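Local coordinates for protein carbonic anhydrase (Coccomyxa sp. PA, PDB 3UCO) that probably catalyses the reversible hydration of carbon dioxide to hydrogencarbonate and a proton, using one zinc ion per subunit, at residues E41-G46 against S84-T89. Sequence-based numbering, arbitrary orientation.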
loop_
_atom_site.group_PDB
_atom_site.type_symbol
_atom_site.label_atom_id
_atom_site.label_comp_id
_atom_site.label_asym_id
_atom_site.label_seq_id
_atom_site.Cartn_x
_atom_site.Cartn_y
_atom_site.Cartn_z
ATOM N N GLU A 41 27.865 -2.352 1.400
ATOM C CA GLU A 41 28.045 -1.389 0.317
ATOM C C GLU A 41 27.045 -1.522 -0.817
ATOM O O GLU A 41 26.922 -0.589 -1.623
ATOM C CB GLU A 41 29.461 -1.522 -0.226
ATOM C CG GLU A 41 30.480 -1.347 0.914
ATOM C CD GLU A 41 31.765 -0.695 0.468
ATOM O OE1 GLU A 41 32.275 0.177 1.237
ATOM O OE2 GLU A 41 32.244 -1.051 -0.653
ATOM N N TYR A 42 26.349 -2.672 -0.861
ATOM C CA TYR A 42 25.305 -2.980 -1.845
ATOM C C TYR A 42 23.918 -3.075 -1.228
ATOM O O TYR A 42 23.735 -3.709 -0.136
ATOM C CB TYR A 42 25.579 -4.316 -2.577
ATOM C CG TYR A 42 26.878 -4.260 -3.310
ATOM C CD1 TYR A 42 26.964 -3.673 -4.573
ATOM C CD2 TYR A 42 28.036 -4.694 -2.700
ATOM C CE1 TYR A 42 28.187 -3.559 -5.236
ATOM C CE2 TYR A 42 29.231 -4.557 -3.312
ATOM C CZ TYR A 42 29.311 -4.001 -4.581
ATOM O OH TYR A 42 30.532 -3.934 -5.169
ATOM N N LEU A 43 22.960 -2.474 -1.932
ATOM C CA LEU A 43 21.582 -2.818 -1.771
ATOM C C LEU A 43 21.251 -3.703 -2.953
ATOM O O LEU A 43 21.529 -3.358 -4.090
ATOM C CB LEU A 43 20.684 -1.577 -1.806
ATOM C CG LEU A 43 19.179 -1.866 -2.016
ATOM C CD1 LEU A 43 18.682 -2.980 -1.091
ATOM C CD2 LEU A 43 18.277 -0.609 -1.896
ATOM N N TYR A 44 20.588 -4.827 -2.741
ATOM C CA TYR A 44 20.219 -5.602 -3.902
ATOM C C TYR A 44 18.719 -5.768 -3.966
ATOM O O TYR A 44 18.123 -6.130 -2.975
ATOM C CB TYR A 44 20.925 -6.906 -3.826
ATOM C CG TYR A 44 20.373 -8.008 -4.663
ATOM C CD1 TYR A 44 21.120 -8.503 -5.777
ATOM C CD2 TYR A 44 19.155 -8.608 -4.335
ATOM C CE1 TYR A 44 20.658 -9.556 -6.525
ATOM C CE2 TYR A 44 18.666 -9.683 -5.076
ATOM C CZ TYR A 44 19.434 -10.166 -6.177
ATOM O OH TYR A 44 18.966 -11.214 -6.951
ATOM N N ILE A 45 18.114 -5.464 -5.119
ATOM C CA ILE A 45 16.695 -5.647 -5.346
ATOM C C ILE A 45 16.494 -6.767 -6.413
ATOM O O ILE A 45 16.825 -6.577 -7.581
ATOM C CB ILE A 45 16.036 -4.328 -5.833
ATOM C CG1 ILE A 45 16.170 -3.243 -4.773
ATOM C CG2 ILE A 45 14.540 -4.567 -6.208
ATOM C CD1 ILE A 45 15.984 -1.793 -5.316
ATOM N N GLY A 46 15.969 -7.924 -6.024
ATOM C CA GLY A 46 15.719 -8.964 -6.990
ATOM C C GLY A 46 14.476 -9.775 -6.649
ATOM O O GLY A 46 13.675 -9.387 -5.780
ATOM N N SER A 84 11.218 1.526 1.791
ATOM C CA SER A 84 11.930 1.665 3.031
ATOM C C SER A 84 13.255 0.938 3.005
ATOM O O SER A 84 14.156 1.286 3.714
ATOM C CB SER A 84 11.083 1.243 4.218
ATOM O OG SER A 84 10.535 -0.021 4.043
ATOM N N CYS A 85 13.383 -0.060 2.163
ATOM C CA CYS A 85 14.651 -0.709 2.005
ATOM C C CYS A 85 15.571 0.267 1.331
ATOM O O CYS A 85 16.719 0.350 1.624
ATOM C CB CYS A 85 14.506 -1.941 1.144
ATOM S SG CYS A 85 13.949 -3.418 2.005
ATOM N N LEU A 86 15.032 1.026 0.416
ATOM C CA LEU A 86 15.804 1.960 -0.332
ATOM C C LEU A 86 16.179 3.146 0.508
ATOM O O LEU A 86 17.281 3.588 0.480
ATOM C CB LEU A 86 14.985 2.409 -1.507
ATOM C CG LEU A 86 15.668 2.919 -2.746
ATOM C CD1 LEU A 86 16.692 1.964 -3.209
ATOM C CD2 LEU A 86 14.608 3.058 -3.754
ATOM N N GLU A 87 15.242 3.662 1.266
ATOM C CA GLU A 87 15.508 4.813 2.080
ATOM C C GLU A 87 16.477 4.483 3.173
ATOM O O GLU A 87 17.372 5.222 3.437
ATOM C CB GLU A 87 14.226 5.362 2.676
ATOM C CG GLU A 87 14.427 6.592 3.500
ATOM C CD GLU A 87 13.268 6.915 4.374
ATOM O OE1 GLU A 87 13.105 6.268 5.396
ATOM O OE2 GLU A 87 12.512 7.821 4.058
ATOM N N TYR A 88 16.288 3.366 3.827
ATOM C CA TYR A 88 17.135 3.046 4.942
ATOM C C TYR A 88 18.548 2.754 4.535
ATOM O O TYR A 88 19.455 3.032 5.264
ATOM C CB TYR A 88 16.595 1.860 5.697
ATOM C CG TYR A 88 17.330 1.596 6.965
ATOM C CD1 TYR A 88 17.186 2.420 8.041
ATOM C CD2 TYR A 88 18.161 0.523 7.082
ATOM C CE1 TYR A 88 17.841 2.189 9.172
ATOM C CE2 TYR A 88 18.826 0.294 8.209
ATOM C CZ TYR A 88 18.665 1.127 9.255
ATOM O OH TYR A 88 19.335 0.886 10.408
ATOM N N THR A 89 18.741 2.158 3.380
ATOM C CA THR A 89 20.098 1.813 2.981
ATOM C C THR A 89 20.826 2.981 2.395
ATOM O O THR A 89 21.995 3.068 2.604
ATOM C CB THR A 89 20.196 0.676 1.989
ATOM O OG1 THR A 89 19.450 1.026 0.824
ATOM C CG2 THR A 89 19.685 -0.574 2.625
#
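Strand 42-46 and helix 84-89 run almost exactly antiparallel, at 172°, with their axes 9.7 Å apart and the CA atoms of Leu43 and Thr89 nearest each other, at 6.8 Å. This is a beta-alpha-beta crossover in the alpha/beta core of a beta-class carbonic anhydrase: the strand sits between parallel strands 65-70 and 97-103, and helix 80-92, which connects those two, passes over its face.

On the strand's side Leu43 does most of the work, and its CD2 methyl makes the closest touches. With CG anti to the backbone N (chi1 165°), the second torsion (48°) turns CD2 toward the helix. There CD2 packs closely on Leu86 CD1, 3.3 Å away, the two leucine side chains crossing at about a right angle. Leu86 leaves the helix to one side, and its CD1 end swings in toward Leu43; Ile45 CD1 adds a looser touch on that same methyl at 4.4 Å. Ile95 packs on both Leu43 and Thr89, while Ile98 lies against Leu86. Toward its C-terminal end the strand leads to the zinc ligand Cys47, the ion being about 11 Å from the side chain of Ile45.

The helix also offers a buried hydroxyl to this greasy surface. Thr89 OG1 lies 3.4 Å from Leu43 CD2, yet its polarity is met within the helix: it donates to Cys85 O at 2.9 Å, in the carbonyl plane, and that oxygen also accepts from Thr89 N at 3.2 Å.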